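Local coordinates for DUF4595 domain-containing protein (Bacteroides vulgatus, PDB 3TZG) that is of unknown function but folds as a porin-like antiparallel beta barrel, at residues V10-L16 with R243-N249; K36-T40 with F184-L188; R135-T141 with C153-Y159. The contacts are given in a common frame with arbitrary orientation. Residues are numbered along the deposited sequence.

Contact 1: V10-L16 with R243-N249; sequences VTKVTDL and RIDLSYN
A classic beta bulge interrupts the pairing at one end: Thr11 and Lys12 both face Ser247, Thr11 N donating to Ser247 O at 2.8 Å and Lys12 N reaching Ser247 O weakly at 3.4 Å. Thr11 carries the irregularity, with phi/psi -107/-19, and its p rotamer places OG1 2.6 Å from Asn249 O, a hydrogen bond. Beyond the bulge, strands 12-15 and 243-247 run antiparallel, axes 4.7 Å apart and N-to-C directions at 163°. Lys12-Ser247 and Thr14-Asp245 are hydrogen-bonded pairs (Ser247 N to Lys12 O 2.8 Å, Thr14 N to Asp245 O 2.8 Å, Asp245 N to Thr14 O 3.0 Å); Val13-Leu246 and Asp15-Ile244 are non-hydrogen-bonded. Leu16 N to Arg243 O, 3.2 Å, extends the ladder. On the face of Val13, Ile244 and Leu246, which also bears Asp15, Val13 CG1 meets Ile244 CG2 at 3.9 Å; Val10 adds CG1 at 3.9 Å from Leu246 CD2. The other face carries Lys12, Thr14, Asp245 and Ser247; Leu16 CD1 lies over the Arg243 guanidinium, 3.5 Å from Arg243 NE, which salt-bridges Asp245 OD2 at 3.4 Å (weak as a hydrogen bond). Strands 23-28 and 227-235 flank the pair. Joining first strand to last closes an antiparallel beta barrel.

Contact 2: K36-T40 with F184-L188; sequences KYGDT and FFYFL
Tyr37 projects from the end of strand 34-37 as a flat ring, and three side chains of helix 181-188 pack against it. All three lie on one side of its plane, the Phe185 edge over the face, Phe184 and Leu188 oblique toward the hydroxyl half, so the ring lies across three helix projections. The nearest CA atoms, those of Tyr37 and Phe185, are 9.8 Å apart, so side chains span the whole gap. A type II' turn from Tyr37 to Thr40 closes the hairpin, with Gly38 at phi/psi 76/-123, Tyr37 N to Thr40 O at 2.8 Å and Thr40 N to Tyr37 O at 3.2 Å. The CA-to-CB bond of Tyr37 points toward the helix, and chi1 is t. Phe185 (m) makes a T-shaped pair with Tyr37, centroids 5.3 Å apart and planes at 87°, Phe185 CZ 3.7 Å from Tyr37 CD1. Phe184 (t) makes a more offset edge-to-face approach, centroids 5.8 Å apart, planes at 63°, its CZ 3.6 Å from Tyr37 OH. Leu188 adds CD2 at 3.9 Å from Tyr37 CE2. Thr40 CG2 borders the Phe185 tip, 4.5 Å from Phe185 CZ; Ile51 also touches that ring. No hydrogen bond crosses between the segments: the Tyr37 hydroxyl pairs with Tyr174 and Thr40 OG1 with Gln53 O. Aromatic and apolar packing thus holds the helix to the barrel wall, while neighbouring residues satisfy the polar ends.

Contact 3: R135-T141 with C153-Y159; sequences RLKEVMT and CHTYYNY
Strands 136-141 and 153-158 run antiparallel, their axes 4.7 Å apart and directions at 171°. Val139-Thr155 and Thr141-Cys153 are hydrogen-bonded pairs (Val139 N to Thr155 O 3.0 Å, Thr155 N to Val139 O 2.8 Å, Thr141 N to Cys153 O 3.0 Å, Cys153 N to Thr141 O 2.9 Å); Glu138-Tyr156 and Met140-His154 are non-hydrogen-bonded. Tyr157 N reaches Lys137 O at 2.8 Å, beside a classic bulge in which Lys137 and Glu138 both face Val129 of neighbouring strand 120-130. On the face of Glu138 and Met140, His154 NE2 donates to Glu138 OE1 at 3.0 Å, while CG of Met140, a selenomethionine, sits 3.5 Å from the His154 ring centroid, over its face. On the other face Val139 CG2 touches Tyr157 CE2 at 3.7 Å. At the open end Tyr159 OH donates to Leu136 O at 2.6 Å, and Arg135 CD lies 4.0 Å from the Tyr159 centroid in a CH-pi contact. With strands 120-130 and 199-208 on its flanks, this is a beta hairpin within the barrel wall.

How the contacts relate
Contacts 1 and 3 are both antiparallel seams of the barrel wall, partly buried and carried by backbone hydrogen bonds, but contact 1 joins segments 227 residues apart along the chain whereas contact 3 joins the neighbouring arms of a hairpin. Contact 2 is the buried one, its centre about 9 Å from the chain centre against about 16 and 13 Å for contacts 1 and 3, and it sets a helix against the wall with no hydrogen bond between its segments. Contacts 1 and 2 touch, Val13 CG1 packing 3.7 Å from Tyr37 OH. Contact 3 lies across the chain centre from contact 2, with nearest atoms about 6 Å apart.

Contact 1: V10-L16 with R243-N249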
loop_
_atom_site.group_PDB
_atom_site.type_symbol
_atom_site.label_atom_id
_atom_site.label_comp_id
_atom_site.label_asym_id
_atom_site.label_seq_id
_atom_site.Cartn_x
_atom_site.Cartn_y
_atom_site.Cartn_z
ATOM N N VAL A 10 -5.047 13.762 8.435
ATOM C CA VAL A 10 -4.549 12.768 9.384
ATOM C C VAL A 10 -3.257 13.318 9.953
ATOM O O VAL A 10 -2.310 13.570 9.204
ATOM C CB VAL A 10 -4.368 11.340 8.757
ATOM C CG1 VAL A 10 -3.899 10.319 9.796
ATOM C CG2 VAL A 10 -5.650 10.864 8.096
ATOM N N THR A 11 -3.210 13.481 11.273
ATOM C CA THR A 11 -2.047 14.060 11.946
ATOM C C THR A 11 -1.221 13.019 12.720
ATOM O O THR A 11 -0.061 13.286 13.047
ATOM C CB THR A 11 -2.515 15.152 12.907
ATOM O OG1 THR A 11 -3.371 14.580 13.905
ATOM C CG2 THR A 11 -3.236 16.284 12.185
ATOM N N LYS A 12 -1.810 11.852 13.027
ATOM C CA LYS A 12 -1.133 10.816 13.808
ATOM C C LYS A 12 -1.695 9.464 13.430
ATOM O O LYS A 12 -2.916 9.303 13.383
ATOM C CB LYS A 12 -1.315 11.109 15.326
ATOM C CG LYS A 12 -0.599 10.175 16.284
ATOM C CD LYS A 12 -0.431 10.826 17.638
ATOM C CE LYS A 12 -1.134 10.109 18.767
ATOM N NZ LYS A 12 -0.819 10.729 20.084
ATOM N N VAL A 13 -0.799 8.512 13.135
ATOM C CA VAL A 13 -1.089 7.112 12.787
ATOM C C VAL A 13 -0.398 6.250 13.848
ATOM O O VAL A 13 0.683 6.603 14.313
ATOM C CB VAL A 13 -0.667 6.772 11.335
ATOM C CG1 VAL A 13 -0.876 5.298 11.010
ATOM C CG2 VAL A 13 -1.426 7.630 10.337
ATOM N N THR A 14 -1.054 5.187 14.297
ATOM C CA THR A 14 -0.531 4.335 15.370
ATOM C C THR A 14 -0.722 2.879 14.988
ATOM O O THR A 14 -1.841 2.365 14.996
ATOM C CB THR A 14 -1.226 4.671 16.713
ATOM O OG1 THR A 14 -1.209 6.083 16.944
ATOM C CG2 THR A 14 -0.624 3.939 17.883
ATOM N N ASP A 15 0.383 2.227 14.656
ATOM C CA ASP A 15 0.416 0.821 14.281
ATOM C C ASP A 15 0.564 -0.038 15.521
ATOM O O ASP A 15 1.459 0.202 16.336
ATOM C CB ASP A 15 1.563 0.551 13.291
ATOM C CG ASP A 15 1.697 -0.889 12.835
ATOM O OD1 ASP A 15 0.688 -1.642 12.906
ATOM O OD2 ASP A 15 2.801 -1.260 12.376
ATOM N N LEU A 16 -0.293 -1.050 15.653
ATOM C CA LEU A 16 -0.216 -1.945 16.792
ATOM C C LEU A 16 0.242 -3.331 16.272
ATOM O O LEU A 16 -0.552 -4.168 15.830
ATOM C CB LEU A 16 -1.527 -1.950 17.565
ATOM C CG LEU A 16 -1.788 -0.568 18.255
ATOM C CD1 LEU A 16 -3.237 -0.332 18.568
ATOM C CD2 LEU A 16 -0.921 -0.371 19.502
ATOM N N ARG A 243 -4.392 -3.675 13.492
ATOM C CA ARG A 243 -5.128 -2.558 14.069
ATOM C C ARG A 243 -4.320 -1.263 13.852
ATOM O O ARG A 243 -3.193 -1.144 14.325
ATOM C CB ARG A 243 -5.440 -2.804 15.552
ATOM C CG ARG A 243 -6.230 -1.695 16.214
ATOM C CD ARG A 243 -6.320 -2.004 17.674
ATOM N NE ARG A 243 -6.684 -0.863 18.490
ATOM C CZ ARG A 243 -7.021 -0.957 19.765
ATOM N NH1 ARG A 243 -7.099 -2.145 20.354
ATOM N NH2 ARG A 243 -7.354 0.130 20.447
ATOM N N ILE A 244 -4.909 -0.319 13.123
ATOM C CA ILE A 244 -4.329 0.996 12.876
ATOM C C ILE A 244 -5.237 2.027 13.505
ATOM O O ILE A 244 -6.432 2.041 13.225
ATOM C CB ILE A 244 -4.087 1.260 11.364
ATOM C CG1 ILE A 244 -2.941 0.359 10.834
ATOM C CG2 ILE A 244 -3.788 2.737 11.074
ATOM C CD1 ILE A 244 -3.440 -0.769 9.982
ATOM N N ASP A 245 -4.687 2.851 14.389
ATOM C CA ASP A 245 -5.439 3.928 15.036
ATOM C C ASP A 245 -5.031 5.253 14.386
ATOM O O ASP A 245 -3.847 5.448 14.116
ATOM C CB ASP A 245 -5.213 3.924 16.559
ATOM C CG ASP A 245 -5.950 2.822 17.321
ATOM O OD1 ASP A 245 -7.132 2.581 17.020
ATOM O OD2 ASP A 245 -5.390 2.307 18.309
ATOM N N LEU A 246 -5.998 6.115 14.049
ATOM C CA LEU A 246 -5.706 7.379 13.366
ATOM C C LEU A 246 -6.296 8.582 14.093
ATOM O O LEU A 246 -7.407 8.515 14.651
ATOM C CB LEU A 246 -6.237 7.370 11.919
ATOM C CG LEU A 246 -5.727 6.277 10.988
ATOM C CD1 LEU A 246 -6.729 5.155 10.892
ATOM C CD2 LEU A 246 -5.533 6.814 9.625
ATOM N N SER A 247 -5.558 9.702 14.063
ATOM C CA SER A 247 -5.978 10.958 14.689
ATOM C C SER A 247 -6.027 12.053 13.646
ATOM O O SER A 247 -5.208 12.070 12.721
ATOM C CB SER A 247 -5.038 11.333 15.828
ATOM O OG SER A 247 -5.401 12.571 16.413
ATOM N N TYR A 248 -6.981 12.975 13.808
ATOM C CA TYR A 248 -7.194 14.102 12.898
ATOM C C TYR A 248 -7.044 15.437 13.648
ATOM O O TYR A 248 -7.297 16.494 13.066
ATOM C CB TYR A 248 -8.580 13.983 12.244
ATOM C CG TYR A 248 -8.777 12.709 11.449
ATOM C CD1 TYR A 248 -9.139 11.520 12.077
ATOM C CD2 TYR A 248 -8.613 12.694 10.063
ATOM C CE1 TYR A 248 -9.275 10.337 11.357
ATOM C CE2 TYR A 248 -8.778 11.521 9.329
ATOM C CZ TYR A 248 -9.111 10.349 9.982
ATOM O OH TYR A 248 -9.310 9.210 9.264
ATOM N N ASN A 249 -6.573 15.379 14.918
ATOM C CA ASN A 249 -6.377 16.539 15.798
ATOM C C ASN A 249 -5.075 17.272 15.483
ATOM O O ASN A 249 -4.029 16.621 15.430
ATOM C CB ASN A 249 -6.375 16.117 17.287
ATOM C CG ASN A 249 -6.146 17.258 18.264
ATOM O OD1 ASN A 249 -5.061 17.421 18.827
ATOM N ND2 ASN A 249 -7.144 18.109 18.457
#

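Contact 2: K36-T40 with F184-L188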
loop_
_atom_site.group_PDB
_atom_site.type_symbol
_atom_site.label_atom_id
_atom_site.label_comp_id
_atom_site.label_asym_id
_atom_site.label_seq_id
_atom_site.Cartn_x
_atom_site.Cartn_y
_atom_site.Cartn_z
ATOM N N LYS A 36 6.288 14.611 5.997
ATOM C CA LYS A 36 6.807 13.664 6.982
ATOM C C LYS A 36 5.735 12.651 7.421
ATOM O O LYS A 36 4.636 13.064 7.770
ATOM C CB LYS A 36 7.364 14.396 8.216
ATOM C CG LYS A 36 8.795 13.963 8.501
ATOM C CD LYS A 36 9.297 14.421 9.835
ATOM C CE LYS A 36 10.613 13.768 10.138
ATOM N NZ LYS A 36 11.166 14.203 11.448
ATOM N N TYR A 37 6.060 11.337 7.391
ATOM C CA TYR A 37 5.230 10.206 7.848
ATOM C C TYR A 37 6.041 9.498 8.930
ATOM O O TYR A 37 6.853 8.612 8.632
ATOM C CB TYR A 37 4.824 9.273 6.674
ATOM C CG TYR A 37 3.913 8.117 7.065
ATOM C CD1 TYR A 37 4.438 6.893 7.462
ATOM C CD2 TYR A 37 2.530 8.230 6.973
ATOM C CE1 TYR A 37 3.612 5.838 7.827
ATOM C CE2 TYR A 37 1.693 7.177 7.329
ATOM C CZ TYR A 37 2.238 5.984 7.763
ATOM O OH TYR A 37 1.422 4.933 8.107
ATOM N N GLY A 38 5.887 9.968 10.167
ATOM C CA GLY A 38 6.711 9.519 11.281
ATOM C C GLY A 38 8.059 10.196 11.125
ATOM O O GLY A 38 8.107 11.423 10.979
ATOM N N ASP A 39 9.153 9.406 11.059
ATOM C CA ASP A 39 10.520 9.917 10.837
ATOM C C ASP A 39 10.908 9.757 9.368
ATOM O O ASP A 39 12.060 9.984 8.988
ATOM C CB ASP A 39 11.535 9.202 11.744
ATOM C CG ASP A 39 11.337 9.454 13.231
ATOM O OD1 ASP A 39 11.055 10.628 13.613
ATOM O OD2 ASP A 39 11.487 8.491 14.021
ATOM N N THR A 40 9.934 9.384 8.534
ATOM C CA THR A 40 10.143 9.193 7.109
ATOM C C THR A 40 9.785 10.504 6.384
ATOM O O THR A 40 8.629 10.924 6.403
ATOM C CB THR A 40 9.312 7.985 6.635
ATOM O OG1 THR A 40 9.605 6.875 7.486
ATOM C CG2 THR A 40 9.559 7.629 5.183
ATOM N N PHE A 184 2.781 0.883 -0.684
ATOM C CA PHE A 184 1.949 1.438 0.372
ATOM C C PHE A 184 1.802 2.948 0.150
ATOM O O PHE A 184 0.676 3.435 0.008
ATOM C CB PHE A 184 2.533 1.128 1.757
ATOM C CG PHE A 184 1.915 1.940 2.866
ATOM C CD1 PHE A 184 0.685 1.589 3.401
ATOM C CD2 PHE A 184 2.552 3.081 3.357
ATOM C CE1 PHE A 184 0.116 2.344 4.422
ATOM C CE2 PHE A 184 1.973 3.841 4.380
ATOM C CZ PHE A 184 0.770 3.458 4.912
ATOM N N PHE A 185 2.948 3.672 0.050
ATOM C CA PHE A 185 2.981 5.111 -0.172
ATOM C C PHE A 185 2.368 5.495 -1.532
ATOM O O PHE A 185 1.639 6.497 -1.605
ATOM C CB PHE A 185 4.406 5.638 -0.056
ATOM C CG PHE A 185 4.836 5.724 1.385
ATOM C CD1 PHE A 185 4.149 6.532 2.290
ATOM C CD2 PHE A 185 5.916 4.979 1.853
ATOM C CE1 PHE A 185 4.531 6.579 3.636
ATOM C CE2 PHE A 185 6.295 5.035 3.199
ATOM C CZ PHE A 185 5.599 5.832 4.076
ATOM N N TYR A 186 2.595 4.675 -2.573
ATOM C CA TYR A 186 2.008 4.905 -3.888
ATOM C C TYR A 186 0.487 5.016 -3.800
ATOM O O TYR A 186 -0.069 5.921 -4.409
ATOM C CB TYR A 186 2.398 3.781 -4.858
ATOM C CG TYR A 186 1.632 3.801 -6.164
ATOM C CD1 TYR A 186 2.057 4.585 -7.235
ATOM C CD2 TYR A 186 0.495 3.018 -6.337
ATOM C CE1 TYR A 186 1.378 4.573 -8.455
ATOM C CE2 TYR A 186 -0.193 2.997 -7.552
ATOM C CZ TYR A 186 0.258 3.768 -8.609
ATOM O OH TYR A 186 -0.422 3.754 -9.794
ATOM N N PHE A 187 -0.181 4.110 -3.042
ATOM C CA PHE A 187 -1.631 4.124 -2.856
ATOM C C PHE A 187 -2.054 5.177 -1.839
ATOM O O PHE A 187 -2.981 5.944 -2.141
ATOM C CB PHE A 187 -2.182 2.741 -2.444
ATOM C CG PHE A 187 -2.177 1.774 -3.612
ATOM C CD1 PHE A 187 -3.038 1.949 -4.687
ATOM C CD2 PHE A 187 -1.278 0.723 -3.660
ATOM C CE1 PHE A 187 -2.996 1.094 -5.788
ATOM C CE2 PHE A 187 -1.239 -0.136 -4.775
ATOM C CZ PHE A 187 -2.100 0.060 -5.825
ATOM N N LEU A 188 -1.368 5.250 -0.660
ATOM C CA LEU A 188 -1.688 6.201 0.435
ATOM C C LEU A 188 -1.669 7.668 -0.042
ATOM O O LEU A 188 -2.518 8.441 0.388
ATOM C CB LEU A 188 -0.698 6.036 1.605
ATOM C CG LEU A 188 -0.945 6.871 2.872
ATOM C CD1 LEU A 188 -1.965 6.205 3.779
ATOM C CD2 LEU A 188 0.339 7.075 3.651
#

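Contact 3: R135-T141 with C153-Y159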
loop_
_atom_site.group_PDB
_atom_site.type_symbol
_atom_site.label_atom_id
_atom_site.label_comp_id
_atom_site.label_asym_id
_atom_site.label_seq_id
_atom_site.Cartn_x
_atom_site.Cartn_y
_atom_site.Cartn_z
ATOM N N ARG A 135 -14.235 1.760 -7.373
ATOM C CA ARG A 135 -13.861 0.914 -6.239
ATOM C C ARG A 135 -12.962 -0.217 -6.674
ATOM O O ARG A 135 -13.242 -0.836 -7.693
ATOM C CB ARG A 135 -15.115 0.342 -5.549
ATOM C CG ARG A 135 -15.946 1.419 -4.872
ATOM C CD ARG A 135 -17.197 0.857 -4.269
ATOM N NE ARG A 135 -18.088 0.288 -5.278
ATOM C CZ ARG A 135 -19.332 -0.103 -5.038
ATOM N NH1 ARG A 135 -19.863 0.052 -3.832
ATOM N NH2 ARG A 135 -20.069 -0.618 -6.008
ATOM N N LEU A 136 -11.890 -0.507 -5.899
ATOM C CA LEU A 136 -10.973 -1.618 -6.213
ATOM C C LEU A 136 -11.684 -2.949 -5.928
ATOM O O LEU A 136 -12.015 -3.227 -4.771
ATOM C CB LEU A 136 -9.668 -1.483 -5.410
ATOM C CG LEU A 136 -8.656 -2.601 -5.567
ATOM C CD1 LEU A 136 -8.181 -2.698 -7.002
ATOM C CD2 LEU A 136 -7.507 -2.403 -4.644
ATOM N N LYS A 137 -11.968 -3.736 -6.979
ATOM C CA LYS A 137 -12.744 -4.967 -6.839
ATOM C C LYS A 137 -11.878 -6.196 -6.741
ATOM O O LYS A 137 -12.211 -7.105 -5.969
ATOM C CB LYS A 137 -13.739 -5.135 -7.989
ATOM C CG LYS A 137 -15.084 -4.431 -7.663
ATOM C CD LYS A 137 -15.950 -5.167 -6.569
ATOM C CE LYS A 137 -17.216 -4.467 -6.163
ATOM N NZ LYS A 137 -18.162 -4.236 -7.304
ATOM N N GLU A 138 -10.771 -6.233 -7.499
ATOM C CA GLU A 138 -9.862 -7.390 -7.532
ATOM C C GLU A 138 -8.437 -6.994 -7.750
ATOM O O GLU A 138 -8.155 -6.021 -8.460
ATOM C CB GLU A 138 -10.241 -8.369 -8.642
ATOM C CG GLU A 138 -11.604 -8.996 -8.550
ATOM C CD GLU A 138 -11.985 -9.770 -9.792
ATOM O OE1 GLU A 138 -11.105 -10.054 -10.635
ATOM O OE2 GLU A 138 -13.175 -10.144 -9.888
ATOM N N VAL A 139 -7.539 -7.769 -7.160
ATOM C CA VAL A 139 -6.091 -7.614 -7.299
ATOM C C VAL A 139 -5.504 -8.976 -7.632
ATOM O O VAL A 139 -5.746 -9.944 -6.919
ATOM C CB VAL A 139 -5.381 -6.987 -6.071
ATOM C CG1 VAL A 139 -3.889 -6.744 -6.370
ATOM C CG2 VAL A 139 -6.080 -5.711 -5.593
HETATM N N MSE A 140 -4.766 -9.057 -8.722
HETATM C CA MSE A 140 -4.092 -10.277 -9.157
HETATM C C MSE A 140 -2.602 -10.046 -9.121
HETATM O O MSE A 140 -2.121 -9.050 -9.681
HETATM C CB MSE A 140 -4.550 -10.711 -10.542
HETATM C CG MSE A 140 -5.958 -11.224 -10.549
HETATM SE SE MSE A 140 -7.115 -10.196 -11.714
HETATM C CE MSE A 140 -7.124 -8.478 -10.864
ATOM N N THR A 141 -1.876 -10.921 -8.393
ATOM C CA THR A 141 -0.437 -10.799 -8.231
ATOM C C THR A 141 0.227 -12.096 -8.558
ATOM O O THR A 141 -0.222 -13.149 -8.109
ATOM C CB THR A 141 -0.050 -10.352 -6.827
ATOM O OG1 THR A 141 -0.953 -9.368 -6.325
ATOM C CG2 THR A 141 1.341 -9.805 -6.781
ATOM N N CYS A 153 -1.726 -14.931 -6.346
ATOM C CA CYS A 153 -2.828 -14.615 -5.473
ATOM C C CYS A 153 -3.877 -13.825 -6.207
ATOM O O CYS A 153 -3.557 -12.901 -6.958
ATOM C CB CYS A 153 -2.333 -13.846 -4.255
ATOM S SG CYS A 153 -3.568 -13.661 -2.950
ATOM N N HIS A 154 -5.129 -14.153 -5.951
ATOM C CA HIS A 154 -6.248 -13.389 -6.440
ATOM C C HIS A 154 -6.991 -12.886 -5.230
ATOM O O HIS A 154 -7.392 -13.709 -4.400
ATOM C CB HIS A 154 -7.118 -14.237 -7.349
ATOM C CG HIS A 154 -7.960 -13.473 -8.323
ATOM N ND1 HIS A 154 -8.198 -13.961 -9.594
ATOM C CD2 HIS A 154 -8.581 -12.277 -8.190
ATOM C CE1 HIS A 154 -8.992 -13.083 -10.177
ATOM N NE2 HIS A 154 -9.251 -12.045 -9.376
ATOM N N THR A 155 -7.112 -11.548 -5.080
ATOM C CA THR A 155 -7.792 -10.907 -3.937
ATOM C C THR A 155 -9.129 -10.250 -4.410
ATOM O O THR A 155 -9.158 -9.562 -5.428
ATOM C CB THR A 155 -6.861 -9.904 -3.279
ATOM O OG1 THR A 155 -5.628 -10.534 -2.940
ATOM C CG2 THR A 155 -7.439 -9.311 -2.058
ATOM N N TYR A 156 -10.233 -10.509 -3.694
ATOM C CA TYR A 156 -11.546 -9.956 -4.051
ATOM C C TYR A 156 -12.034 -9.038 -2.926
ATOM O O TYR A 156 -11.892 -9.389 -1.761
ATOM C CB TYR A 156 -12.569 -11.082 -4.345
ATOM C CG TYR A 156 -12.139 -12.060 -5.416
ATOM C CD1 TYR A 156 -11.363 -13.177 -5.103
ATOM C CD2 TYR A 156 -12.540 -11.899 -6.737
ATOM C CE1 TYR A 156 -11.015 -14.113 -6.074
ATOM C CE2 TYR A 156 -12.161 -12.812 -7.727
ATOM C CZ TYR A 156 -11.408 -13.922 -7.386
ATOM O OH TYR A 156 -10.996 -14.811 -8.354
ATOM N N TYR A 157 -12.606 -7.870 -3.263
ATOM C CA TYR A 157 -13.080 -6.901 -2.255
ATOM C C TYR A 157 -14.565 -6.675 -2.345
ATOM O O TYR A 157 -15.100 -6.432 -3.429
ATOM C CB TYR A 157 -12.362 -5.537 -2.404
ATOM C CG TYR A 157 -10.877 -5.622 -2.165
ATOM C CD1 TYR A 157 -10.358 -5.595 -0.876
ATOM C CD2 TYR A 157 -9.998 -5.833 -3.217
ATOM C CE1 TYR A 157 -8.995 -5.754 -0.640
ATOM C CE2 TYR A 157 -8.631 -5.991 -2.996
ATOM C CZ TYR A 157 -8.129 -5.932 -1.708
ATOM O OH TYR A 157 -6.776 -6.072 -1.491
ATOM N N ASN A 158 -15.220 -6.677 -1.190
ATOM C CA ASN A 158 -16.663 -6.458 -1.088
ATOM C C ASN A 158 -16.950 -5.090 -0.407
ATOM O O ASN A 158 -16.320 -4.771 0.597
ATOM C CB ASN A 158 -17.310 -7.604 -0.323
ATOM C CG ASN A 158 -18.798 -7.472 -0.240
ATOM O OD1 ASN A 158 -19.342 -6.766 0.626
ATOM N ND2 ASN A 158 -19.488 -8.114 -1.167
ATOM N N TYR A 159 -17.929 -4.321 -0.957
ATOM C CA TYR A 159 -18.357 -2.984 -0.516
ATOM C C TYR A 159 -19.885 -2.915 -0.248
ATOM O O TYR A 159 -20.480 -1.827 -0.329
ATOM C CB TYR A 159 -17.984 -1.956 -1.596
ATOM C CG TYR A 159 -16.503 -1.887 -1.882
ATOM C CD1 TYR A 159 -15.669 -1.040 -1.151
ATOM C CD2 TYR A 159 -15.937 -2.632 -2.912
ATOM C CE1 TYR A 159 -14.298 -0.974 -1.409
ATOM C CE2 TYR A 159 -14.567 -2.586 -3.167
ATOM C CZ TYR A 159 -13.753 -1.760 -2.411
ATOM O OH TYR A 159 -12.424 -1.700 -2.692
HETATM O O HOH W 1 -22.233 -1.934 -2.950
HETATM O O HOH W 2 -3.240 -10.295 -5.261
#